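Local atomic coordinates of KLLA0F20702p (Kluyveromyces lactis, PDB entry 5Y5A), a protein that probably brings telomerase to telomeres as its Est1 subunit, here the larger N-terminal part, by binding the telomere protein Cdc13. Residues Glu10-Phe15 and Asp83-His88; Leu290-Asp295 and Asn332-Asp337; Asp479-Glu484 and Phe501-Leu506. All blocks are in the same frame, centred on the assembly; numbering follows the deposited sequence.

Contact 1: residues Glu10-Phe15 and Asp83-His88; sequences ETFSGF and DLTWKH
Leu-84 holds its CG anti to the carbonyl carbon (chi1 -71°), the start of a branch that runs on to CD1, 3.8 Å from Phe-12 CD1, and Phe-12 has a second torsion of 86° that puts CD1 and CD2 on either side of its CA-CB-CG plane. With the ring turned in this way, one face receives Leu-84 CB, which stands 3.6 Å from the Phe-12 ring centroid and close to the ring normal, a CH-pi contact. The opposite face is covered from within its own helix by Phe-15 CD2, 3.7 Å above the ring plane. Leu-84 O stands above the ring plane on the same side as Leu-84 CB, 3.2 Å from Phe-12 CD2. Thr-85 OG1 lies instead at the edge, near the plane, 3.2 Å from Phe-12 CE2. That hydroxyl is also hydrogen-bonded to Ile-81 O, one turn back. The two backbones belong to helices 7-21 and 78-105, whose short segments run in the same general direction, inclined by 30° with axes 9.2 Å apart. Such side-by-side helix packing is consistent with the helical-repeat architecture of the TPR clan, in which the Est1 family that takes in segment 83-88 is placed. Helix 33-53 also packs here, with Ile-45 and Met-48 against Phe-12. At the C-terminal end of segment 83-88, His-88 CB comes to 3.3 Å from Phe-12 O, while Ser-13 N lies over one face of the imidazole. No hydrogen bond crosses between the segments; His-88 ND1 instead bonds to Gln-16 OE1, farther along the first helix.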
loop_
_atom_site.group_PDB
_atom_site.type_symbol
_atom_site.label_atom_id
_atom_site.label_comp_id
_atom_site.label_asym_id
_atom_site.label_seq_id
_atom_site.Cartn_x
_atom_site.Cartn_y
_atom_site.Cartn_z
ATOM N N GLU A 10 -31.029 4.658 11.620
ATOM C CA GLU A 10 -31.847 5.800 12.014
ATOM C C GLU A 10 -31.298 6.476 13.261
ATOM O O GLU A 10 -31.420 7.689 13.429
ATOM C CB GLU A 10 -33.293 5.366 12.266
ATOM C CG GLU A 10 -34.021 4.846 11.046
ATOM C CD GLU A 10 -35.457 4.481 11.354
ATOM O OE1 GLU A 10 -35.778 4.300 12.547
ATOM O OE2 GLU A 10 -36.267 4.381 10.409
ATOM N N THR A 11 -30.702 5.677 14.135
ATOM C CA THR A 11 -30.194 6.178 15.402
ATOM C C THR A 11 -28.988 7.087 15.191
ATOM O O THR A 11 -28.883 8.144 15.811
ATOM C CB THR A 11 -29.805 5.023 16.340
ATOM O OG1 THR A 11 -30.919 4.135 16.492
ATOM C CG2 THR A 11 -29.392 5.554 17.703
ATOM N N PHE A 12 -28.085 6.679 14.306
ATOM C CA PHE A 12 -26.856 7.434 14.087
ATOM C C PHE A 12 -27.091 8.690 13.265
ATOM O O PHE A 12 -26.406 9.695 13.451
ATOM C CB PHE A 12 -25.800 6.553 13.425
ATOM C CG PHE A 12 -24.938 5.832 14.411
ATOM C CD1 PHE A 12 -25.330 4.612 14.932
ATOM C CD2 PHE A 12 -23.753 6.396 14.848
ATOM C CE1 PHE A 12 -24.544 3.954 15.858
ATOM C CE2 PHE A 12 -22.961 5.744 15.773
ATOM C CZ PHE A 12 -23.356 4.521 16.278
ATOM N N SER A 13 -28.061 8.634 12.362
ATOM C CA SER A 13 -28.477 9.823 11.638
ATOM C C SER A 13 -28.936 10.881 12.638
ATOM O O SER A 13 -28.655 12.070 12.478
ATOM C CB SER A 13 -29.591 9.491 10.648
ATOM O OG SER A 13 -30.173 10.671 10.126
ATOM N N GLY A 14 -29.625 10.428 13.681
ATOM C CA GLY A 14 -30.091 11.299 14.743
ATOM C C GLY A 14 -28.967 11.927 15.543
ATOM O O GLY A 14 -29.076 13.070 15.980
ATOM N N PHE A 15 -27.886 11.181 15.746
ATOM C CA PHE A 15 -26.722 11.723 16.433
ATOM C C PHE A 15 -26.167 12.883 15.631
ATOM O O PHE A 15 -25.867 13.947 16.174
ATOM C CB PHE A 15 -25.641 10.659 16.624
ATOM C CG PHE A 15 -26.037 9.551 17.550
ATOM C CD1 PHE A 15 -27.034 9.739 18.484
ATOM C CD2 PHE A 15 -25.411 8.320 17.483
ATOM C CE1 PHE A 15 -27.402 8.721 19.335
ATOM C CE2 PHE A 15 -25.777 7.298 18.335
ATOM C CZ PHE A 15 -26.771 7.498 19.258
ATOM N N ASP A 83 -18.206 2.366 12.263
ATOM C CA ASP A 83 -18.248 3.053 10.970
ATOM C C ASP A 83 -19.336 4.127 10.974
ATOM O O ASP A 83 -19.122 5.239 10.501
ATOM C CB ASP A 83 -18.474 2.058 9.827
ATOM C CG ASP A 83 -17.215 1.274 9.463
ATOM O OD1 ASP A 83 -16.095 1.773 9.704
ATOM O OD2 ASP A 83 -17.342 0.157 8.925
ATOM N N LEU A 84 -20.502 3.802 11.522
ATOM C CA LEU A 84 -21.557 4.796 11.676
ATOM C C LEU A 84 -21.143 5.896 12.656
ATOM O O LEU A 84 -21.635 7.031 12.589
ATOM C CB LEU A 84 -22.853 4.138 12.150
ATOM C CG LEU A 84 -23.593 3.265 11.136
ATOM C CD1 LEU A 84 -24.799 2.618 11.788
ATOM C CD2 LEU A 84 -24.016 4.083 9.927
ATOM N N THR A 85 -20.243 5.550 13.571
ATOM C CA THR A 85 -19.749 6.503 14.554
ATOM C C THR A 85 -18.848 7.539 13.894
ATOM O O THR A 85 -18.990 8.744 14.118
ATOM C CB THR A 85 -18.981 5.799 15.678
ATOM O OG1 THR A 85 -19.880 4.956 16.414
ATOM C CG2 THR A 85 -18.368 6.828 16.612
ATOM N N TRP A 86 -17.922 7.060 13.075
ATOM C CA TRP A 86 -17.049 7.946 12.325
ATOM C C TRP A 86 -17.851 8.843 11.399
ATOM O O TRP A 86 -17.721 10.062 11.438
ATOM C CB TRP A 86 -16.034 7.147 11.513
ATOM C CG TRP A 86 -15.210 8.026 10.645
ATOM C CD1 TRP A 86 -15.274 8.134 9.287
ATOM C CD2 TRP A 86 -14.206 8.954 11.081
ATOM N NE1 TRP A 86 -14.363 9.066 8.848
ATOM C CE2 TRP A 86 -13.697 9.581 9.925
ATOM C CE3 TRP A 86 -13.690 9.308 12.330
ATOM C CZ2 TRP A 86 -12.691 10.544 9.989
ATOM C CZ3 TRP A 86 -12.693 10.265 12.388
ATOM C CH2 TRP A 86 -12.205 10.872 11.227
ATOM N N LYS A 87 -18.699 8.221 10.585
ATOM C CA LYS A 87 -19.453 8.916 9.546
ATOM C C LYS A 87 -20.421 9.967 10.076
ATOM O O LYS A 87 -20.503 11.065 9.532
ATOM C CB LYS A 87 -20.228 7.901 8.705
ATOM C CG LYS A 87 -20.962 8.498 7.522
ATOM C CD LYS A 87 -21.724 7.419 6.781
ATOM C CE LYS A 87 -22.537 7.993 5.638
ATOM N NZ LYS A 87 -23.359 6.942 4.972
ATOM N N HIS A 88 -21.151 9.632 11.135
ATOM C CA HIS A 88 -22.258 10.468 11.582
ATOM C C HIS A 88 -21.938 11.327 12.802
ATOM O O HIS A 88 -22.602 12.334 13.051
ATOM C CB HIS A 88 -23.474 9.595 11.882
ATOM C CG HIS A 88 -24.007 8.882 10.680
ATOM N ND1 HIS A 88 -24.732 9.521 9.698
ATOM C CD2 HIS A 88 -23.918 7.587 10.300
ATOM C CE1 HIS A 88 -25.069 8.649 8.765
ATOM N NE2 HIS A 88 -24.587 7.468 9.105
#

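Contact 2: residues Leu290-Asp295 and Asn332-Asp337; sequences LLNSLD and NNRHSD
Asp-295 receives both Arg-334 and His-335 across this contact. Arg-334 CG lies between the backbone N and the carbonyl carbon (chi1 59°), and the chain then runs extended to NE, which brings NE to the carboxylate. The grip is side-on, with two nitrogens: NE reaches Asp-295 OD1 at 3.2 Å on its syn lone pair, with a fairly straight N-H angle of 162°, and NH2 forms a salt bridge to Asp-295 OD2 at 2.9 Å from above the carboxylate plane. The tighter side lies around the buried imidazole. His-335 NE2 donates to Leu-291 O at 3.2 Å, on a lone pair, and makes a weak bond to Asp-295 OD1. Leu-294 CB covers one ring face, 3.8 Å from the His-335 centroid. ND1 bonds to Arg-338 NH1, consistent with a neutral ring protonated on NE2. Toward solvent lie Arg-334 and Asn-292; Leu-291 CB covers one face of the guanidinium, 3.4 Å from Arg-334 NH2. An alanine in place of Asp-295 would probably leave the guanidinium without its charged mate and more able to swing into solvent. Asn-333 OD1 accepts from His-335 N in an Asx turn, and Arg-334 and His-335 are the central pair of a type I turn from Asn-333 to Ser-336. That loop joins helices 318-325 and 339-379 within the Est1 DNA/RNA-binding domain and meets helix 285-298, where Trp-330 and Pro-319 pack on Leu-294 and helices 271-279 and 306-315 touch Leu-290.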
loop_
_atom_site.group_PDB
_atom_site.type_symbol
_atom_site.label_atom_id
_atom_site.label_comp_id
_atom_site.label_asym_id
_atom_site.label_seq_id
_atom_site.Cartn_x
_atom_site.Cartn_y
_atom_site.Cartn_z
ATOM N N LEU A 290 1.380 18.940 -7.167
ATOM C CA LEU A 290 2.374 18.092 -7.818
ATOM C C LEU A 290 3.194 18.911 -8.801
ATOM O O LEU A 290 4.419 18.793 -8.861
ATOM C CB LEU A 290 1.708 16.913 -8.542
ATOM C CG LEU A 290 2.611 16.056 -9.440
ATOM C CD1 LEU A 290 3.805 15.466 -8.660
ATOM C CD2 LEU A 290 1.799 14.945 -10.091
ATOM N N LEU A 291 2.514 19.749 -9.569
ATOM C CA LEU A 291 3.196 20.573 -10.558
ATOM C C LEU A 291 4.149 21.577 -9.891
ATOM O O LEU A 291 5.225 21.861 -10.418
ATOM C CB LEU A 291 2.172 21.286 -11.447
ATOM C CG LEU A 291 1.922 20.542 -12.768
ATOM C CD1 LEU A 291 1.612 19.074 -12.531
ATOM C CD2 LEU A 291 0.826 21.195 -13.598
ATOM N N ASN A 292 3.759 22.088 -8.725
ATOM C CA ASN A 292 4.625 22.974 -7.955
ATOM C C ASN A 292 5.879 22.260 -7.466
ATOM O O ASN A 292 6.973 22.825 -7.502
ATOM C CB ASN A 292 3.867 23.569 -6.773
ATOM C CG ASN A 292 2.842 24.594 -7.203
ATOM O OD1 ASN A 292 2.908 25.121 -8.312
ATOM N ND2 ASN A 292 1.895 24.894 -6.322
ATOM N N SER A 293 5.709 21.022 -7.013
ATOM C CA SER A 293 6.825 20.187 -6.599
ATOM C C SER A 293 7.774 19.932 -7.760
ATOM O O SER A 293 8.992 20.014 -7.608
ATOM C CB SER A 293 6.326 18.850 -6.043
ATOM O OG SER A 293 5.772 19.015 -4.757
ATOM N N LEU A 294 7.209 19.619 -8.921
ATOM C CA LEU A 294 8.017 19.409 -10.103
ATOM C C LEU A 294 8.775 20.701 -10.453
ATOM O O LEU A 294 9.907 20.635 -10.930
ATOM C CB LEU A 294 7.147 18.918 -11.268
ATOM C CG LEU A 294 6.519 17.538 -11.026
ATOM C CD1 LEU A 294 5.482 17.181 -12.083
ATOM C CD2 LEU A 294 7.590 16.438 -10.947
ATOM N N ASP A 295 8.171 21.862 -10.184
ATOM C CA ASP A 295 8.859 23.150 -10.350
ATOM C C ASP A 295 10.083 23.247 -9.438
ATOM O O ASP A 295 11.174 23.645 -9.873
ATOM C CB ASP A 295 7.940 24.345 -10.042
ATOM C CG ASP A 295 6.840 24.544 -11.068
ATOM O OD1 ASP A 295 6.851 23.876 -12.119
ATOM O OD2 ASP A 295 5.965 25.399 -10.822
ATOM N N ASN A 332 -1.169 19.050 -21.649
ATOM C CA ASN A 332 -1.655 20.422 -21.532
ATOM C C ASN A 332 -1.117 21.227 -20.350
ATOM O O ASN A 332 -1.739 22.210 -19.946
ATOM C CB ASN A 332 -3.187 20.423 -21.452
ATOM C CG ASN A 332 -3.850 20.087 -22.780
ATOM O OD1 ASN A 332 -3.341 20.428 -23.848
ATOM N ND2 ASN A 332 -5.001 19.423 -22.715
ATOM N N ASN A 333 0.021 20.830 -19.784
ATOM C CA ASN A 333 0.576 21.611 -18.682
ATOM C C ASN A 333 2.008 22.055 -18.948
ATOM O O ASN A 333 2.629 21.642 -19.928
ATOM C CB ASN A 333 0.488 20.830 -17.361
ATOM C CG ASN A 333 1.438 19.652 -17.299
ATOM O OD1 ASN A 333 2.648 19.827 -17.179
ATOM N ND2 ASN A 333 0.887 18.438 -17.345
ATOM N N ARG A 334 2.525 22.904 -18.065
ATOM C CA ARG A 334 3.841 23.517 -18.246
ATOM C C ARG A 334 4.993 22.506 -18.237
ATOM O O ARG A 334 6.092 22.818 -18.683
ATOM C CB ARG A 334 4.077 24.585 -17.170
ATOM C CG ARG A 334 4.013 24.085 -15.723
ATOM C CD ARG A 334 3.996 25.280 -14.798
ATOM N NE ARG A 334 4.104 24.953 -13.381
ATOM C CZ ARG A 334 3.066 24.806 -12.565
ATOM N NH1 ARG A 334 1.830 24.923 -13.032
ATOM N NH2 ARG A 334 3.264 24.531 -11.282
ATOM N N HIS A 335 4.730 21.298 -17.744
ATOM C CA HIS A 335 5.744 20.250 -17.706
ATOM C C HIS A 335 5.569 19.239 -18.834
ATOM O O HIS A 335 6.324 18.272 -18.929
ATOM C CB HIS A 335 5.712 19.519 -16.361
ATOM C CG HIS A 335 6.119 20.370 -15.199
ATOM N ND1 HIS A 335 7.421 20.774 -14.994
ATOM C CD2 HIS A 335 5.398 20.889 -14.177
ATOM C CE1 HIS A 335 7.484 21.508 -13.896
ATOM N NE2 HIS A 335 6.271 21.592 -13.380
ATOM N N SER A 336 4.576 19.469 -19.687
ATOM C CA SER A 336 4.220 18.510 -20.725
ATOM C C SER A 336 5.364 18.225 -21.678
ATOM O O SER A 336 5.568 17.082 -22.069
ATOM C CB SER A 336 3.004 19.002 -21.516
ATOM O OG SER A 336 1.847 19.055 -20.695
ATOM N N ASP A 337 6.127 19.248 -22.043
ATOM C CA ASP A 337 7.229 19.039 -22.980
ATOM C C ASP A 337 8.493 18.489 -22.304
ATOM O O ASP A 337 9.537 18.366 -22.936
ATOM C CB ASP A 337 7.556 20.344 -23.714
ATOM C CG ASP A 337 7.917 21.472 -22.769
ATOM O OD1 ASP A 337 7.394 21.492 -21.634
ATOM O OD2 ASP A 337 8.723 22.340 -23.162
#

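Contact 3: residues Asp479-Glu484 and Phe501-Leu506; sequences DYFYEE and FNDEKL
Asp-479 meets Leu-506 through its backbone: the carbonyl O lies 3.5 Å from Leu-506 CD2, and the same oxygen accepts a hydrogen bond from Arg-515 NH1. Tyr-480 has its backbone N 4.3 Å from Leu-506 CD2; its side chain points away from segment 501-506, and its hydroxyl bonds to Glu-529 and Leu-524 N. Phe-481 turns its ring edge to the second segment. CE1 is 3.5 Å from Asp-503 OD2, which lies near the ring plane while the ring and carboxylate planes are 50° apart; Leu-506 CD1 is a looser apolar neighbour, 4.4 Å from Phe-481 CE1. Phe-481, Asp-503 and Leu-506 also pack on apolar side chains of the bound peptide, so this part of the contact lines the surface on which the peptide lies, presumably that of Cdc13. The Asp-503 carboxylate is held by a salt bridge from OD1 to Arg-478 NE. Tyr-482, at the N-cap of helix 483-487, meets Phe-501, whose CG is anti to the carbonyl carbon (chi1 -74°). The side chains cross at about a right angle, but the rings meet obliquely, neither stacked nor edge-to-face, with Tyr-482 CE2 3.8 Å from Phe-501 CZ. The tyrosine hydroxyl bonds to Ser-532 of helix 526-546, which also packs on Phe-501.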
loop_
_atom_site.group_PDB
_atom_site.type_symbol
_atom_site.label_atom_id
_atom_site.label_comp_id
_atom_site.label_asym_id
_atom_site.label_seq_id
_atom_site.Cartn_x
_atom_site.Cartn_y
_atom_site.Cartn_z
ATOM N N ASP A 479 9.405 -21.330 6.083
ATOM C CA ASP A 479 8.661 -21.415 7.333
ATOM C C ASP A 479 7.950 -20.123 7.710
ATOM O O ASP A 479 7.157 -20.105 8.657
ATOM C CB ASP A 479 9.596 -21.846 8.461
ATOM C CG ASP A 479 10.064 -23.277 8.300
ATOM O OD1 ASP A 479 9.330 -24.066 7.669
ATOM O OD2 ASP A 479 11.161 -23.612 8.793
ATOM N N TYR A 480 8.213 -19.053 6.963
ATOM C CA TYR A 480 7.620 -17.757 7.272
ATOM C C TYR A 480 7.681 -16.796 6.092
ATOM O O TYR A 480 8.400 -17.033 5.117
ATOM C CB TYR A 480 8.309 -17.132 8.494
ATOM C CG TYR A 480 9.798 -16.871 8.331
ATOM C CD1 TYR A 480 10.259 -15.659 7.829
ATOM C CD2 TYR A 480 10.741 -17.831 8.696
ATOM C CE1 TYR A 480 11.610 -15.410 7.685
ATOM C CE2 TYR A 480 12.100 -17.588 8.550
ATOM C CZ TYR A 480 12.527 -16.376 8.045
ATOM O OH TYR A 480 13.877 -16.124 7.900
ATOM N N PHE A 481 6.917 -15.711 6.188
ATOM C CA PHE A 481 6.877 -14.690 5.144
ATOM C C PHE A 481 8.105 -13.783 5.193
ATOM O O PHE A 481 8.624 -13.490 6.271
ATOM C CB PHE A 481 5.609 -13.839 5.270
ATOM C CG PHE A 481 4.433 -14.370 4.499
ATOM C CD1 PHE A 481 4.463 -15.639 3.942
ATOM C CD2 PHE A 481 3.303 -13.588 4.319
ATOM C CE1 PHE A 481 3.384 -16.120 3.233
ATOM C CE2 PHE A 481 2.216 -14.066 3.611
ATOM C CZ PHE A 481 2.257 -15.333 3.064
ATOM N N TYR A 482 8.560 -13.343 4.021
ATOM C CA TYR A 482 9.669 -12.398 3.930
ATOM C C TYR A 482 9.134 -10.963 3.828
ATOM O O TYR A 482 7.920 -10.756 3.712
ATOM C CB TYR A 482 10.569 -12.730 2.734
ATOM C CG TYR A 482 11.189 -14.113 2.796
ATOM C CD1 TYR A 482 11.426 -14.736 4.015
ATOM C CD2 TYR A 482 11.525 -14.800 1.638
ATOM C CE1 TYR A 482 11.982 -16.002 4.076
ATOM C CE2 TYR A 482 12.088 -16.069 1.691
ATOM C CZ TYR A 482 12.310 -16.660 2.913
ATOM O OH TYR A 482 12.859 -17.917 2.972
ATOM N N GLU A 483 10.035 -9.981 3.870
ATOM C CA GLU A 483 9.641 -8.572 3.899
ATOM C C GLU A 483 8.697 -8.232 2.760
ATOM O O GLU A 483 7.651 -7.617 2.978
ATOM C CB GLU A 483 10.867 -7.646 3.836
ATOM C CG GLU A 483 11.722 -7.611 5.106
ATOM C CD GLU A 483 12.921 -8.551 5.045
ATOM O OE1 GLU A 483 12.827 -9.615 4.387
ATOM O OE2 GLU A 483 13.960 -8.220 5.657
ATOM N N GLU A 484 9.061 -8.641 1.548
ATOM C CA GLU A 484 8.256 -8.311 0.378
ATOM C C GLU A 484 6.900 -9.030 0.414
ATOM O O GLU A 484 5.911 -8.503 -0.090
ATOM C CB GLU A 484 9.012 -8.633 -0.921
ATOM C CG GLU A 484 9.326 -10.116 -1.159
ATOM C CD GLU A 484 10.684 -10.534 -0.624
ATOM O OE1 GLU A 484 11.326 -11.400 -1.261
ATOM O OE2 GLU A 484 11.111 -9.993 0.425
ATOM N N PHE A 501 6.627 -19.417 -3.997
ATOM C CA PHE A 501 6.843 -20.483 -3.026
ATOM C C PHE A 501 5.599 -21.350 -2.923
ATOM O O PHE A 501 4.509 -20.927 -3.310
ATOM C CB PHE A 501 7.166 -19.926 -1.638
ATOM C CG PHE A 501 8.549 -19.370 -1.502
ATOM C CD1 PHE A 501 9.622 -20.203 -1.213
ATOM C CD2 PHE A 501 8.775 -18.013 -1.636
ATOM C CE1 PHE A 501 10.901 -19.690 -1.071
ATOM C CE2 PHE A 501 10.043 -17.495 -1.503
ATOM C CZ PHE A 501 11.109 -18.331 -1.215
ATOM N N ASN A 502 5.760 -22.551 -2.381
ATOM C CA ASN A 502 4.611 -23.351 -1.982
ATOM C C ASN A 502 4.432 -23.258 -0.471
ATOM O O ASN A 502 5.060 -24.002 0.284
ATOM C CB ASN A 502 4.773 -24.810 -2.419
ATOM C CG ASN A 502 3.470 -25.591 -2.339
ATOM O OD1 ASN A 502 2.408 -25.027 -2.069
ATOM N ND2 ASN A 502 3.546 -26.894 -2.587
ATOM N N ASP A 503 3.587 -22.326 -0.037
ATOM C CA ASP A 503 3.372 -22.089 1.389
ATOM C C ASP A 503 2.246 -22.976 1.904
ATOM O O ASP A 503 1.656 -22.712 2.951
ATOM C CB ASP A 503 3.066 -20.612 1.648
ATOM C CG ASP A 503 4.247 -19.709 1.325
ATOM O OD1 ASP A 503 5.397 -20.131 1.580
ATOM O OD2 ASP A 503 4.033 -18.586 0.812
ATOM N N GLU A 504 1.968 -24.028 1.142
ATOM C CA GLU A 504 0.933 -25.006 1.452
ATOM C C GLU A 504 0.959 -25.425 2.916
ATOM O O GLU A 504 -0.036 -25.295 3.622
ATOM C CB GLU A 504 1.110 -26.233 0.557
ATOM C CG GLU A 504 -0.122 -27.085 0.360
ATOM C CD GLU A 504 0.153 -28.280 -0.538
ATOM O OE1 GLU A 504 1.308 -28.430 -0.993
ATOM O OE2 GLU A 504 -0.778 -29.072 -0.791
ATOM N N LYS A 505 2.118 -25.894 3.368
ATOM C CA LYS A 505 2.265 -26.435 4.714
ATOM C C LYS A 505 2.213 -25.405 5.846
ATOM O O LYS A 505 2.013 -25.784 7.001
ATOM C CB LYS A 505 3.579 -27.206 4.811
ATOM C CG LYS A 505 4.812 -26.355 4.587
ATOM C CD LYS A 505 6.031 -27.244 4.486
ATOM C CE LYS A 505 7.279 -26.453 4.173
ATOM N NZ LYS A 505 8.342 -27.365 3.663
ATOM N N LEU A 506 2.404 -24.136 5.546
ATOM C CA LEU A 506 2.393 -23.130 6.585
ATOM C C LEU A 506 1.131 -23.131 7.409
ATOM O O LEU A 506 1.154 -22.885 8.592
ATOM C CB LEU A 506 2.552 -21.747 5.972
ATOM C CG LEU A 506 3.940 -21.285 5.574
ATOM C CD1 LEU A 506 4.011 -19.780 5.582
ATOM C CD2 LEU A 506 4.946 -21.854 6.538
#

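The three contacts follow one another along the chain, each closing before the next opens, and none touches another. Their centres form a nearly equilateral triangle: about 42 Å from contact 1 to contact 2, 41 Å from contact 1 to contact 3 and 43 Å from contact 2 to contact 3. Nearest atoms remain about 24 to 26 Å apart in every pair. Contacts 2 and 3 lie on opposite sides of the chain's centre. Of the three, contact 3 borders the bound peptide, whereas contact 1 joins N-terminal helices and contact 2 ties a loop to a helix.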